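Local coordinates for A1 protein (Enterobacteria phage Qbeta, PDB 3RLK), which is a minor, C-terminally extended form of the Qbeta coat protein made by read-through of its stop codon, and is probably needed for infection of the host, at residues W35-Y41 / R118-P123; W76-R82 / I97-T102; Q113-I117 / F173-K178. One frame throughout, in Å; residues are numbered along the deposited sequence.

Interaction 1 of 3, residues W35-Y41 / R118-P123; sequences WSLEEVY and REGKKP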
loop_
_atom_site.group_PDB
_atom_site.type_symbol
_atom_site.label_atom_id
_atom_site.label_comp_id
_atom_site.label_asym_id
_atom_site.label_seq_id
_atom_site.Cartn_x
_atom_site.Cartn_y
_atom_site.Cartn_z
ATOM N N TRP A 35 -11.862 5.732 -2.493
ATOM C CA TRP A 35 -13.025 5.822 -1.597
ATOM C C TRP A 35 -12.719 6.755 -0.478
ATOM O O TRP A 35 -11.547 6.981 -0.182
ATOM C CB TRP A 35 -13.291 4.462 -0.955
ATOM C CG TRP A 35 -13.477 3.406 -2.000
ATOM C CD1 TRP A 35 -12.466 2.688 -2.642
ATOM C CD2 TRP A 35 -14.722 2.981 -2.572
ATOM N NE1 TRP A 35 -13.040 1.825 -3.553
ATOM C CE2 TRP A 35 -14.413 1.979 -3.514
ATOM C CE3 TRP A 35 -16.098 3.314 -2.328
ATOM C CZ2 TRP A 35 -15.410 1.301 -4.227
ATOM C CZ3 TRP A 35 -17.089 2.626 -3.052
ATOM C CH2 TRP A 35 -16.739 1.668 -4.006
ATOM N N SER A 36 -13.804 7.248 0.155
ATOM C CA SER A 36 -13.708 8.000 1.431
ATOM C C SER A 36 -14.405 7.109 2.467
ATOM O O SER A 36 -15.554 6.650 2.234
ATOM C CB SER A 36 -14.405 9.374 1.311
ATOM O OG SER A 36 -14.412 10.066 2.546
ATOM N N LEU A 37 -13.727 6.815 3.583
ATOM C CA LEU A 37 -14.283 6.080 4.680
ATOM C C LEU A 37 -14.320 6.980 5.953
ATOM O O LEU A 37 -13.337 7.085 6.637
ATOM C CB LEU A 37 -13.425 4.820 4.932
ATOM C CG LEU A 37 -13.815 3.591 4.120
ATOM C CD1 LEU A 37 -13.426 3.756 2.653
ATOM C CD2 LEU A 37 -13.054 2.374 4.812
ATOM N N GLU A 38 -15.452 7.652 6.231
ATOM C CA GLU A 38 -15.498 8.567 7.375
ATOM C C GLU A 38 -16.746 8.352 8.211
ATOM O O GLU A 38 -16.675 8.503 9.438
ATOM C CB GLU A 38 -15.444 10.039 6.936
ATOM C CG GLU A 38 -14.165 10.582 6.272
ATOM C CD GLU A 38 -12.859 10.313 7.036
ATOM O OE1 GLU A 38 -12.823 10.184 8.321
ATOM O OE2 GLU A 38 -11.840 10.261 6.318
ATOM N N GLU A 39 -17.844 8.002 7.556
ATOM C CA GLU A 39 -19.135 7.765 8.225
ATOM C C GLU A 39 -19.098 6.379 8.837
ATOM O O GLU A 39 -18.717 5.390 8.163
ATOM C CB GLU A 39 -20.298 7.809 7.248
ATOM C CG GLU A 39 -21.617 7.678 7.998
ATOM C CD GLU A 39 -22.822 7.718 7.090
ATOM O OE1 GLU A 39 -23.073 6.715 6.404
ATOM O OE2 GLU A 39 -23.547 8.731 7.103
ATOM N N VAL A 40 -19.458 6.287 10.110
ATOM C CA VAL A 40 -19.450 4.972 10.747
ATOM C C VAL A 40 -20.687 4.117 10.494
ATOM O O VAL A 40 -21.842 4.523 10.758
ATOM C CB VAL A 40 -19.232 5.095 12.269
ATOM C CG1 VAL A 40 -19.262 3.778 12.910
ATOM C CG2 VAL A 40 -17.882 5.800 12.539
ATOM N N TYR A 41 -20.438 2.905 10.031
ATOM C CA TYR A 41 -21.468 1.903 9.873
ATOM C C TYR A 41 -21.743 1.111 11.145
ATOM O O TYR A 41 -22.920 0.907 11.535
ATOM C CB TYR A 41 -21.102 1.005 8.670
ATOM C CG TYR A 41 -21.980 -0.180 8.465
ATOM C CD1 TYR A 41 -23.230 -0.039 7.841
ATOM C CD2 TYR A 41 -21.550 -1.453 8.824
ATOM C CE1 TYR A 41 -24.055 -1.188 7.574
ATOM C CE2 TYR A 41 -22.357 -2.591 8.574
ATOM C CZ TYR A 41 -23.582 -2.432 7.952
ATOM O OH TYR A 41 -24.346 -3.546 7.732
ATOM N N ARG A 118 -8.574 0.843 6.928
ATOM C CA ARG A 118 -9.952 0.946 7.521
ATOM C C ARG A 118 -10.815 -0.125 6.946
ATOM O O ARG A 118 -10.718 -0.440 5.746
ATOM C CB ARG A 118 -10.582 2.341 7.295
ATOM C CG ARG A 118 -9.951 3.380 8.221
ATOM C CD ARG A 118 -10.650 4.745 8.149
ATOM N NE ARG A 118 -10.094 5.622 9.175
ATOM C CZ ARG A 118 -10.499 6.869 9.443
ATOM N NH1 ARG A 118 -11.533 7.394 8.824
ATOM N NH2 ARG A 118 -9.843 7.581 10.387
ATOM N N GLU A 119 -11.708 -0.700 7.762
ATOM C CA GLU A 119 -12.676 -1.663 7.192
ATOM C C GLU A 119 -13.924 -0.924 6.717
ATOM O O GLU A 119 -14.452 -0.073 7.464
ATOM C CB GLU A 119 -13.077 -2.641 8.302
ATOM C CG GLU A 119 -13.795 -3.879 7.764
ATOM C CD GLU A 119 -13.557 -5.076 8.651
ATOM O OE1 GLU A 119 -13.534 -4.893 9.885
ATOM O OE2 GLU A 119 -13.365 -6.172 8.106
ATOM N N GLY A 120 -14.432 -1.235 5.527
ATOM C CA GLY A 120 -15.642 -0.473 5.122
ATOM C C GLY A 120 -16.612 -1.309 4.293
ATOM O O GLY A 120 -16.238 -2.296 3.614
ATOM N N LYS A 121 -17.857 -0.853 4.343
ATOM C CA LYS A 121 -18.949 -1.506 3.675
ATOM C C LYS A 121 -19.232 -0.779 2.326
ATOM O O LYS A 121 -19.532 0.380 2.320
ATOM C CB LYS A 121 -20.214 -1.506 4.540
ATOM C CG LYS A 121 -21.357 -2.322 3.809
ATOM C CD LYS A 121 -22.673 -2.165 4.505
ATOM C CE LYS A 121 -23.768 -2.958 3.769
ATOM N NZ LYS A 121 -23.542 -4.485 3.802
ATOM N N LYS A 122 -19.092 -1.481 1.210
ATOM C CA LYS A 122 -19.376 -0.865 -0.107
ATOM C C LYS A 122 -20.856 -0.752 -0.448
ATOM O O LYS A 122 -21.693 -1.506 0.075
ATOM C CB LYS A 122 -18.687 -1.659 -1.208
ATOM C CG LYS A 122 -17.171 -1.743 -0.994
ATOM C CD LYS A 122 -16.336 -1.519 -2.267
ATOM C CE LYS A 122 -16.228 -2.743 -3.119
ATOM N NZ LYS A 122 -14.779 -2.974 -3.464
ATOM N N PRO A 123 -21.189 0.165 -1.362
ATOM C CA PRO A 123 -22.561 0.093 -1.898
ATOM C C PRO A 123 -22.646 -1.157 -2.827
ATOM O O PRO A 123 -21.583 -1.746 -3.208
ATOM C CB PRO A 123 -22.685 1.389 -2.752
ATOM C CG PRO A 123 -21.402 2.107 -2.643
ATOM C CD PRO A 123 -20.383 1.230 -1.962
HETATM O O HOH W 1 -10.932 10.736 9.940
#

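Interaction 2 of 3, residues W76-R82 / I97-T102; sequences WRDWDSR and IDLDAT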
loop_
_atom_site.group_PDB
_atom_site.type_symbol
_atom_site.label_atom_id
_atom_site.label_comp_id
_atom_site.label_asym_id
_atom_site.label_seq_id
_atom_site.Cartn_x
_atom_site.Cartn_y
_atom_site.Cartn_z
ATOM N N TRP A 76 10.667 -7.797 -7.731
ATOM C CA TRP A 76 9.669 -7.490 -6.718
ATOM C C TRP A 76 9.788 -8.545 -5.615
ATOM O O TRP A 76 10.162 -9.710 -5.919
ATOM C CB TRP A 76 8.257 -7.636 -7.324
ATOM C CG TRP A 76 8.033 -6.676 -8.390
ATOM C CD1 TRP A 76 8.018 -6.935 -9.770
ATOM C CD2 TRP A 76 7.726 -5.309 -8.228
ATOM N NE1 TRP A 76 7.767 -5.773 -10.442
ATOM C CE2 TRP A 76 7.595 -4.749 -9.537
ATOM C CE3 TRP A 76 7.584 -4.475 -7.111
ATOM C CZ2 TRP A 76 7.271 -3.409 -9.744
ATOM C CZ3 TRP A 76 7.282 -3.118 -7.312
ATOM C CH2 TRP A 76 7.138 -2.595 -8.621
ATOM N N ARG A 77 9.448 -8.169 -4.363
ATOM C CA ARG A 77 9.352 -9.128 -3.252
ATOM C C ARG A 77 8.293 -10.201 -3.574
ATOM O O ARG A 77 8.504 -11.343 -3.253
ATOM C CB ARG A 77 9.021 -8.419 -1.902
ATOM C CG ARG A 77 10.192 -7.753 -1.228
ATOM C CD ARG A 77 11.093 -8.763 -0.539
ATOM N NE ARG A 77 12.048 -8.033 0.284
ATOM C CZ ARG A 77 13.217 -7.599 -0.173
ATOM N NH1 ARG A 77 13.533 -7.851 -1.445
ATOM N NH2 ARG A 77 14.068 -6.926 0.614
ATOM N N ASP A 78 7.148 -9.793 -4.157
ATOM C CA ASP A 78 6.061 -10.707 -4.561
ATOM C C ASP A 78 5.680 -11.578 -3.363
ATOM O O ASP A 78 5.625 -12.770 -3.460
ATOM C CB ASP A 78 6.487 -11.520 -5.836
ATOM C CG ASP A 78 5.302 -12.302 -6.456
ATOM O OD1 ASP A 78 4.102 -11.955 -6.218
ATOM O OD2 ASP A 78 5.549 -13.292 -7.138
ATOM N N TRP A 79 5.412 -10.915 -2.224
ATOM C CA TRP A 79 5.209 -11.555 -0.927
ATOM C C TRP A 79 4.147 -12.652 -0.976
ATOM O O TRP A 79 4.339 -13.749 -0.397
ATOM C CB TRP A 79 4.759 -10.458 0.055
ATOM C CG TRP A 79 5.695 -9.261 0.271
ATOM C CD1 TRP A 79 5.657 -8.013 -0.354
ATOM C CD2 TRP A 79 6.822 -9.229 1.141
ATOM N NE1 TRP A 79 6.648 -7.200 0.143
ATOM C CE2 TRP A 79 7.390 -7.919 1.057
ATOM C CE3 TRP A 79 7.403 -10.179 2.031
ATOM C CZ2 TRP A 79 8.537 -7.526 1.820
ATOM C CZ3 TRP A 79 8.531 -9.796 2.803
ATOM C CH2 TRP A 79 9.069 -8.453 2.709
ATOM N N ASP A 80 3.038 -12.383 -1.684
ATOM C CA ASP A 80 1.880 -13.274 -1.744
ATOM C C ASP A 80 1.785 -14.066 -3.053
ATOM O O ASP A 80 0.722 -14.648 -3.368
ATOM C CB ASP A 80 0.578 -12.473 -1.442
ATOM C CG ASP A 80 0.415 -11.261 -2.319
ATOM O OD1 ASP A 80 1.173 -11.158 -3.319
ATOM O OD2 ASP A 80 -0.514 -10.409 -2.065
ATOM N N SER A 81 2.885 -14.076 -3.831
ATOM C CA SER A 81 2.985 -14.805 -5.115
ATOM C C SER A 81 2.001 -14.394 -6.212
ATOM O O SER A 81 1.804 -15.119 -7.189
ATOM C CB SER A 81 2.863 -16.292 -4.849
ATOM O OG SER A 81 4.044 -16.738 -4.206
ATOM N N ARG A 82 1.392 -13.226 -6.093
ATOM C CA ARG A 82 0.404 -12.828 -7.115
ATOM C C ARG A 82 1.008 -12.521 -8.488
ATOM O O ARG A 82 0.286 -12.437 -9.518
ATOM C CB ARG A 82 -0.409 -11.647 -6.591
ATOM C CG ARG A 82 -1.269 -12.020 -5.381
ATOM C CD ARG A 82 -2.246 -10.867 -4.992
ATOM N NE ARG A 82 -1.495 -9.638 -4.600
ATOM C CZ ARG A 82 -1.259 -8.567 -5.369
ATOM N NH1 ARG A 82 -1.752 -8.443 -6.627
ATOM N NH2 ARG A 82 -0.490 -7.569 -4.843
ATOM N N ILE A 97 9.963 -0.592 -3.340
ATOM C CA ILE A 97 9.697 -1.994 -3.042
ATOM C C ILE A 97 8.164 -2.191 -2.986
ATOM O O ILE A 97 7.441 -1.285 -2.641
ATOM C CB ILE A 97 10.396 -2.480 -1.735
ATOM C CG1 ILE A 97 10.581 -4.024 -1.763
ATOM C CG2 ILE A 97 9.668 -2.054 -0.486
ATOM C CD1 ILE A 97 11.328 -4.606 -3.089
ATOM N N ASP A 98 7.692 -3.387 -3.298
ATOM C CA ASP A 98 6.251 -3.704 -3.145
ATOM C C ASP A 98 5.915 -4.122 -1.696
ATOM O O ASP A 98 6.733 -4.764 -1.046
ATOM C CB ASP A 98 5.792 -4.838 -4.099
ATOM C CG ASP A 98 6.665 -6.089 -4.003
ATOM O OD1 ASP A 98 7.912 -5.971 -3.929
ATOM O OD2 ASP A 98 6.124 -7.215 -4.088
ATOM N N LEU A 99 4.700 -3.803 -1.241
ATOM C CA LEU A 99 4.201 -4.271 0.046
ATOM C C LEU A 99 3.313 -5.517 -0.138
ATOM O O LEU A 99 2.921 -5.847 -1.261
ATOM C CB LEU A 99 3.381 -3.143 0.701
ATOM C CG LEU A 99 3.982 -1.726 0.729
ATOM C CD1 LEU A 99 3.094 -0.984 1.686
ATOM C CD2 LEU A 99 5.427 -1.669 1.262
ATOM N N ASP A 100 3.014 -6.193 0.979
ATOM C CA ASP A 100 2.240 -7.418 0.956
ATOM C C ASP A 100 0.757 -7.080 1.047
ATOM O O ASP A 100 0.189 -6.951 2.116
ATOM C CB ASP A 100 2.707 -8.356 2.034
ATOM C CG ASP A 100 2.022 -9.734 1.977
ATOM O OD1 ASP A 100 0.945 -9.899 1.325
ATOM O OD2 ASP A 100 2.551 -10.626 2.669
ATOM N N ALA A 101 0.100 -6.935 -0.116
ATOM C CA ALA A 101 -1.373 -6.577 -0.090
ATOM C C ALA A 101 -2.268 -7.635 0.625
ATOM O O ALA A 101 -3.331 -7.258 1.194
ATOM C CB ALA A 101 -1.890 -6.349 -1.568
ATOM N N THR A 102 -1.844 -8.890 0.612
ATOM C CA THR A 102 -2.553 -10.028 1.284
ATOM C C THR A 102 -2.424 -9.881 2.795
ATOM O O THR A 102 -3.433 -9.763 3.496
ATOM C CB THR A 102 -2.080 -11.417 0.770
ATOM O OG1 THR A 102 -2.490 -11.593 -0.605
ATOM C CG2 THR A 102 -2.618 -12.533 1.662
HETATM O O HOH W 2 1.132 -8.237 -2.515
#

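Interaction 3 of 3, residues Q113-I117 / F173-K178; sequences QKYDI and FTKFDK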
loop_
_atom_site.group_PDB
_atom_site.type_symbol
_atom_site.label_atom_id
_atom_site.label_comp_id
_atom_site.label_asym_id
_atom_site.label_seq_id
_atom_site.Cartn_x
_atom_site.Cartn_y
_atom_site.Cartn_z
ATOM N N GLN A 113 -2.208 -1.608 12.872
ATOM C CA GLN A 113 -2.131 -0.325 12.159
ATOM C C GLN A 113 -0.714 0.210 11.992
ATOM O O GLN A 113 -0.468 1.397 12.203
ATOM C CB GLN A 113 -3.024 0.731 12.812
ATOM C CG GLN A 113 -4.554 0.377 12.841
ATOM C CD GLN A 113 -5.204 0.361 11.514
ATOM O OE1 GLN A 113 -5.931 -0.561 11.156
ATOM N NE2 GLN A 113 -5.005 1.407 10.780
ATOM N N LYS A 114 0.214 -0.659 11.622
ATOM C CA LYS A 114 1.559 -0.229 11.172
ATOM C C LYS A 114 1.387 0.585 9.892
ATOM O O LYS A 114 2.141 1.534 9.696
ATOM C CB LYS A 114 2.431 -1.448 10.874
ATOM C CG LYS A 114 2.791 -2.241 12.179
ATOM C CD LYS A 114 3.437 -3.531 11.764
ATOM C CE LYS A 114 3.918 -4.236 13.042
ATOM N NZ LYS A 114 4.163 -5.674 12.666
ATOM N N TYR A 115 0.389 0.254 9.060
ATOM C CA TYR A 115 -0.094 1.176 8.010
ATOM C C TYR A 115 -1.537 1.521 8.368
ATOM O O TYR A 115 -2.158 0.768 9.106
ATOM C CB TYR A 115 -0.083 0.468 6.618
ATOM C CG TYR A 115 1.326 0.328 6.099
ATOM C CD1 TYR A 115 1.903 1.335 5.289
ATOM C CD2 TYR A 115 2.097 -0.801 6.429
ATOM C CE1 TYR A 115 3.237 1.225 4.843
ATOM C CE2 TYR A 115 3.453 -0.914 5.983
ATOM C CZ TYR A 115 3.972 0.096 5.145
ATOM O OH TYR A 115 5.271 -0.016 4.676
ATOM N N ASP A 116 -2.077 2.627 7.871
ATOM C CA ASP A 116 -3.482 2.944 8.206
ATOM C C ASP A 116 -4.410 2.199 7.260
ATOM O O ASP A 116 -4.337 2.379 6.033
ATOM C CB ASP A 116 -3.775 4.440 8.035
ATOM C CG ASP A 116 -2.964 5.301 9.004
ATOM O OD1 ASP A 116 -3.154 5.115 10.204
ATOM O OD2 ASP A 116 -2.172 6.163 8.552
ATOM N N ILE A 117 -5.276 1.365 7.831
ATOM C CA ILE A 117 -6.129 0.473 7.054
ATOM C C ILE A 117 -7.525 0.615 7.706
ATOM O O ILE A 117 -7.609 0.595 8.920
ATOM C CB ILE A 117 -5.641 -0.959 7.198
ATOM C CG1 ILE A 117 -4.112 -1.042 6.961
ATOM C CG2 ILE A 117 -6.474 -1.900 6.305
ATOM C CD1 ILE A 117 -3.539 -2.405 7.415
ATOM N N PHE A 173 7.804 -8.883 6.129
ATOM C CA PHE A 173 6.897 -7.750 5.914
ATOM C C PHE A 173 6.379 -7.162 7.236
ATOM O O PHE A 173 6.004 -5.995 7.318
ATOM C CB PHE A 173 5.743 -8.091 4.938
ATOM C CG PHE A 173 4.902 -6.898 4.630
ATOM C CD1 PHE A 173 5.427 -5.842 3.910
ATOM C CD2 PHE A 173 3.594 -6.793 5.177
ATOM C CE1 PHE A 173 4.690 -4.693 3.667
ATOM C CE2 PHE A 173 2.853 -5.628 4.968
ATOM C CZ PHE A 173 3.392 -4.575 4.245
ATOM N N THR A 174 6.402 -7.960 8.288
ATOM C CA THR A 174 5.943 -7.450 9.572
ATOM C C THR A 174 6.932 -6.446 10.149
ATOM O O THR A 174 6.597 -5.754 11.119
ATOM C CB THR A 174 5.680 -8.594 10.581
ATOM O OG1 THR A 174 6.950 -9.106 10.984
ATOM C CG2 THR A 174 4.847 -9.706 9.974
ATOM N N LYS A 175 8.144 -6.327 9.566
ATOM C CA LYS A 175 9.075 -5.273 9.951
ATOM C C LYS A 175 8.750 -3.931 9.298
ATOM O O LYS A 175 9.352 -2.945 9.630
ATOM C CB LYS A 175 10.543 -5.683 9.680
ATOM C CG LYS A 175 10.858 -7.003 10.487
ATOM C CD LYS A 175 12.394 -7.101 10.815
ATOM C CE LYS A 175 12.621 -8.116 11.925
ATOM N NZ LYS A 175 12.219 -9.419 11.306
ATOM N N PHE A 176 7.799 -3.890 8.365
ATOM C CA PHE A 176 7.448 -2.627 7.671
ATOM C C PHE A 176 6.369 -1.825 8.418
ATOM O O PHE A 176 5.519 -2.421 9.095
ATOM C CB PHE A 176 6.819 -2.999 6.292
ATOM C CG PHE A 176 7.800 -3.410 5.238
ATOM C CD1 PHE A 176 7.857 -2.729 4.005
ATOM C CD2 PHE A 176 8.671 -4.469 5.463
ATOM C CE1 PHE A 176 8.777 -3.130 3.000
ATOM C CE2 PHE A 176 9.607 -4.902 4.465
ATOM C CZ PHE A 176 9.629 -4.270 3.228
ATOM N N ASP A 177 6.416 -0.503 8.290
ATOM C CA ASP A 177 5.383 0.394 8.816
ATOM C C ASP A 177 5.354 1.655 8.009
ATOM O O ASP A 177 6.273 1.893 7.272
ATOM C CB ASP A 177 5.514 0.573 10.328
ATOM C CG ASP A 177 6.680 1.485 10.756
ATOM O OD1 ASP A 177 7.015 2.495 10.120
ATOM O OD2 ASP A 177 7.256 1.154 11.793
ATOM N N LYS A 178 4.320 2.479 8.131
ATOM C CA LYS A 178 4.211 3.623 7.255
ATOM C C LYS A 178 5.274 4.703 7.421
ATOM O O LYS A 178 5.445 5.499 6.496
ATOM C CB LYS A 178 2.801 4.214 7.474
ATOM C CG LYS A 178 2.723 4.900 8.835
ATOM C CD LYS A 178 1.249 5.172 9.156
ATOM C CE LYS A 178 1.126 6.110 10.293
ATOM N NZ LYS A 178 -0.222 6.768 10.249
#

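Interaction 1 of 3, residues W35-Y41 / R118-P123
Arg118 and Leu37 run past one another in opposite senses, and the Arg118 chain, extended from CG to NE, lets a single nitrogen make both polar links. NH1 donates to Leu37 O at 2.9 Å, lying nearly on the extension of the C=O bond although the N-H itself is bent, and to Glu38 OE1 at 3.1 Å in a salt bridge. Both acceptors lie at the edge of the guanidinium, near its plane, but the carboxylate is turned 69° away from that plane and OE1 is approached from above. Next to these bonds, Leu37 CD2 rests on Arg118 CB at 3.5 Å and on the CA of Gly120. Strands 34-38 and 117-121 do not pair with each other; both bond to strand 52-58 in a curled, barrel-like sheet, and segments 35-38 and 118-121 run at 103° to each other with side chains filling the gap between them. At the far end the six-membered ring of Trp35 meets Lys122 CD at CZ2 (3.6 Å) and Pro123 CD at CZ3 (3.7 Å). Lys122 is kinked along its length, and its NZ goes on to a salt bridge with Glu130. Lys121, with CG anti to its own N (chi1 -176°), lays CD over one face of Tyr41 in a CH-pi contact, 3.8 Å from the ring centroid, while its NZ bonds to Gly127 O.

Interaction 2 of 3, residues W76-R82 / I97-T102
Asp98 takes two backbone amides of the facing loop in a forked grip: Arg77 N donates to OD1 at 2.7 Å and Asp78 N to OD2 at 2.8 Å, each on the syn lone pair. With CG placed between the backbone N and carbonyl carbon (chi1 52°), the carboxylate stands up toward the loop and both its oxygens are used. The carbonyl of the same residue is gripped as well, since Trp79 NE1 donates to Asp98 O at 2.7 Å; the oxygen lies in the indole plane, but the N-H arrives from above the carbonyl plane.

Polar and charged contacts gather at the other end. Asp80 OD2 accepts from Thr102 OG1 (2.7 Å), tilted out of the carboxylate plane on the anti side, and from Arg82 NE (2.8 Å), likewise tilted on the syn side, the latter a salt bridge within the loop. These donors probably offset the nearness of Asp100 OD1, which is 3.7 Å from Asp80 OD2. Asp100 is the N-cap of helix 101-104, receiving a weak bond from Thr102 N and a further one from Tyr103 N. A water accepts from Ala101 N and Arg82 NH2, joining the helix start to the loop.

Packing fills the remainder. Trp79 CB lies 3.4 Å from Asp100 CG, the carboxylate plane nearly parallel to the indole (6°) but displaced to one side of it; Trp76 CE3 meets Asp98 CB at 3.5 Å; and Arg77 CG touches Ile97 CG1.

The loop, with its type I turn Asp78-Ser81, thus lies along the end of edge strand 96-98 and the start of helix 101-104. Strand 154-159 supports this junction, Val155 touching Trp76 and Asp98, Ile156 touching Leu99 and Ala101, while Phe173 meets the Trp79 ring.

Interaction 3 of 3, residues Q113-I117 / F173-K178
Two connecting loops are fastened together here, the turn from helix 107-112 into strand 117-121 and the 3-10 turn 173-175 with its exit toward strand 183-188, through one backbone bond and two lysines reaching in opposite senses. Lys178 N donates to Lys114 O at 2.8 Å, tilted out of the carbonyl plane. From there Lys114 runs extended beyond CG past Phe176 O, and its NZ donates to Thr174 O at 2.9 Å, in the carbonyl plane and on a lone pair. Lys178 leaves the other way, CG set between its N and carbonyl carbon (chi1 72°), and its NZ forms a salt bridge with Asp116 OD2 at 2.7 Å on the syn side, tilted 23° out of the carboxylate plane. The Tyr115 ring has one face against the 177-178 peptide: Lys178 N sits over its centre and Asp177 C nearer the rim, 3.5 Å from CZ. At the ring edge Tyr115 CE2 touches Phe176 CB at 4.0 Å, and it meets Phe173 CZ at 4.1 Å; Tyr115 OH meets the edge of the Phe176 ring and is hydrogen-bonded to Cys181 O. Each lysine chain spends its methylenes on the neighbouring backbone or ring and its ammonium on an oxygen of the other loop. The Asp116-Lys178 pair, at least partly exposed, is probably attenuated by solvent, whereas Tyr115 gives the peptide a buried aromatic floor.

From the N terminus, the first segment lies on strands 34-38 and 40-42, and interaction 1 closes a long loop when the chain returns at 118-123. Interaction 2 falls within that loop, joining 76-82 to 97-102 across a short excursion. Interaction 3 starts at 113-117, directly before the second segment of interaction 1, and ends at 173-178, so the two cross along the chain. Interactions 2 and 3 follow in series yet touch, Phe173 packing on Trp79, Leu99 and Asp100. Interaction 3 links the curled six-stranded sheet holding interaction 1 to edge strand 96-98 of the three-stranded sheet and the start of helix 101-104, where interaction 2 lies about 25 Å from interaction 1 between centres.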